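Local coordinates for 3-keto-5-aminohexanoate cleavage protein (Archaeoglobus fulgidus, PDB 3LOT), which probably cleaves 3-keto-5-aminohexanoate as a zinc-dependent beta-keto acid cleavage enzyme with a TIM-barrel fold, at residues D[119-125]-D[205-209]. Sequence-based numbering, arbitrary orientation.
Sequences MNFAIHP and ILGGI
Ile205 sets its methyl CG2 squarely over the middle of the Phe121 ring, 3.6 Å from the ring centroid and 8° off the normal, a CH-pi contact. With chi1 -60°, Ile205 points CG2 away from its own N, onto the ring, while CG1 carries CD1 past the rim, 3.7 Å from Phe121 CZ. The selenomethionine Met119 brings CE against the same CG2 and to 3.6 Å from Gly207 O. Were Phe121 an alanine, CG2 of Ile205 would probably lose the ring face beneath it and CD1 its neighbour CZ, opening a gap beside the loop. Next along the chain, the backbones join: Ala122 N donates to Leu206 O (3.0 Å, 165° at the hydrogen), in the carbonyl plane, and a water accepts the N-H of Leu206 and donates to Ala122 O. Leu206 sets its CB against Ala122 O, and CD2 extends to Ala122 CB and to Pro125 CG, 3.8 Å from the latter; Phe154 of the second subunit packs on both Leu206 and Ala122. Gly207 follows in a type II turn from Ile205 to Gly208. Its CA makes a CA-H...O contact of 3.4 Å with Asn120 O, which is buried without a conventional hydrogen-bond partner and would clash with a side chain here. Phe121 also touches Ile18 and Thr92, and its side chain lies about 8 Å from the zinc ion held by His50, His52 and Glu262. The loop 205-209, after strand 197-203, thus packs on 119-125, which follows strand 111-115, an arrangement of beta-alpha loops beside the metal site, as expected of a TIM barrel.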
loop_
_atom_site.group_PDB
_atom_site.type_symbol
_atom_site.label_atom_id
_atom_site.label_comp_id
_atom_site.label_asym_id
_atom_site.label_seq_id
_atom_site.Cartn_x
_atom_site.Cartn_y
_atom_site.Cartn_z
HETATM N N MSE D 119 6.902 -14.049 -20.270
HETATM C CA MSE D 119 7.796 -13.114 -19.566
HETATM C C MSE D 119 9.230 -13.366 -19.980
HETATM O O MSE D 119 9.566 -14.457 -20.397
HETATM C CB MSE D 119 7.654 -13.307 -18.031
HETATM C CG MSE D 119 8.105 -14.652 -17.521
HETATM SE SE MSE D 119 7.676 -15.065 -15.674
HETATM C CE MSE D 119 8.978 -13.893 -14.805
ATOM N N ASN D 120 10.094 -12.375 -19.779
ATOM C CA ASN D 120 11.536 -12.636 -19.721
ATOM C C ASN D 120 11.759 -13.432 -18.463
ATOM O O ASN D 120 11.029 -13.297 -17.494
ATOM C CB ASN D 120 12.343 -11.344 -19.700
ATOM C CG ASN D 120 12.174 -10.530 -20.979
ATOM O OD1 ASN D 120 11.748 -11.057 -22.010
ATOM N ND2 ASN D 120 12.551 -9.263 -20.934
ATOM N N PHE D 121 12.755 -14.283 -18.497
ATOM C CA PHE D 121 13.123 -15.107 -17.375
ATOM C C PHE D 121 14.593 -15.389 -17.559
ATOM O O PHE D 121 14.945 -16.324 -18.224
ATOM C CB PHE D 121 12.290 -16.389 -17.361
ATOM C CG PHE D 121 12.366 -17.138 -16.060
ATOM C CD1 PHE D 121 13.598 -17.402 -15.449
ATOM C CD2 PHE D 121 11.215 -17.608 -15.453
ATOM C CE1 PHE D 121 13.651 -18.123 -14.252
ATOM C CE2 PHE D 121 11.279 -18.312 -14.261
ATOM C CZ PHE D 121 12.481 -18.567 -13.673
ATOM N N ALA D 122 15.431 -14.495 -17.004
ATOM C CA ALA D 122 16.840 -14.382 -17.340
ATOM C C ALA D 122 17.743 -14.677 -16.152
ATOM O O ALA D 122 17.559 -14.119 -15.071
ATOM C CB ALA D 122 17.127 -12.945 -17.919
ATOM N N ILE D 123 18.683 -15.606 -16.363
ATOM C CA ILE D 123 19.741 -15.958 -15.405
ATOM C C ILE D 123 21.149 -15.806 -15.939
ATOM O O ILE D 123 22.107 -16.241 -15.321
ATOM C CB ILE D 123 19.535 -17.377 -14.872
ATOM C CG1 ILE D 123 19.579 -18.449 -16.006
ATOM C CG2 ILE D 123 18.222 -17.391 -14.088
ATOM C CD1 ILE D 123 19.115 -19.841 -15.522
ATOM N N HIS D 124 21.295 -15.146 -17.080
ATOM C CA HIS D 124 22.609 -14.830 -17.604
ATOM C C HIS D 124 23.537 -14.105 -16.627
ATOM O O HIS D 124 24.738 -14.299 -16.740
ATOM C CB HIS D 124 22.554 -14.094 -18.954
ATOM C CG HIS D 124 21.906 -12.743 -18.899
ATOM N ND1 HIS D 124 20.538 -12.576 -18.846
ATOM C CD2 HIS D 124 22.436 -11.498 -18.894
ATOM C CE1 HIS D 124 20.258 -11.290 -18.792
ATOM N NE2 HIS D 124 21.387 -10.610 -18.835
ATOM N N PRO D 125 23.016 -13.308 -15.661
ATOM C CA PRO D 125 23.942 -12.695 -14.685
ATOM C C PRO D 125 24.761 -13.685 -13.795
ATOM O O PRO D 125 25.834 -13.328 -13.276
ATOM C CB PRO D 125 23.000 -11.852 -13.827
ATOM C CG PRO D 125 21.891 -11.491 -14.774
ATOM C CD PRO D 125 21.655 -12.754 -15.496
ATOM N N ILE D 205 12.683 -13.200 -9.612
ATOM C CA ILE D 205 13.159 -13.568 -10.935
ATOM C C ILE D 205 13.461 -12.292 -11.735
ATOM O O ILE D 205 12.712 -11.299 -11.668
ATOM C CB ILE D 205 12.158 -14.465 -11.711
ATOM C CG1 ILE D 205 11.905 -15.770 -10.955
ATOM C CG2 ILE D 205 12.665 -14.754 -13.134
ATOM C CD1 ILE D 205 13.107 -16.574 -10.632
ATOM N N LEU D 206 14.576 -12.322 -12.481
ATOM C CA LEU D 206 14.905 -11.226 -13.384
ATOM C C LEU D 206 13.937 -11.407 -14.551
ATOM O O LEU D 206 14.078 -12.352 -15.337
ATOM C CB LEU D 206 16.382 -11.258 -13.801
ATOM C CG LEU D 206 16.868 -10.221 -14.859
ATOM C CD1 LEU D 206 16.518 -8.804 -14.455
ATOM C CD2 LEU D 206 18.330 -10.320 -15.207
ATOM N N GLY D 207 12.976 -10.478 -14.669
ATOM C CA GLY D 207 11.863 -10.603 -15.595
ATOM C C GLY D 207 10.535 -10.580 -14.872
ATOM O O GLY D 207 9.474 -10.428 -15.494
ATOM N N GLY D 208 10.592 -10.736 -13.551
ATOM C CA GLY D 208 9.427 -10.678 -12.697
ATOM C C GLY D 208 9.540 -9.692 -11.580
ATOM O O GLY D 208 10.466 -8.870 -11.543
ATOM N N ILE D 209 8.565 -9.754 -10.670
ATOM C CA ILE D 209 8.564 -8.890 -9.489
ATOM C C ILE D 209 9.677 -9.269 -8.499
ATOM O O ILE D 209 10.078 -10.423 -8.436
ATOM C CB ILE D 209 7.186 -8.919 -8.807
ATOM C CG1 ILE D 209 7.085 -7.772 -7.831
ATOM C CG2 ILE D 209 6.897 -10.288 -8.110
ATOM C CD1 ILE D 209 5.630 -7.373 -7.419
HETATM O O HOH W 1 16.375 -14.661 -12.606
#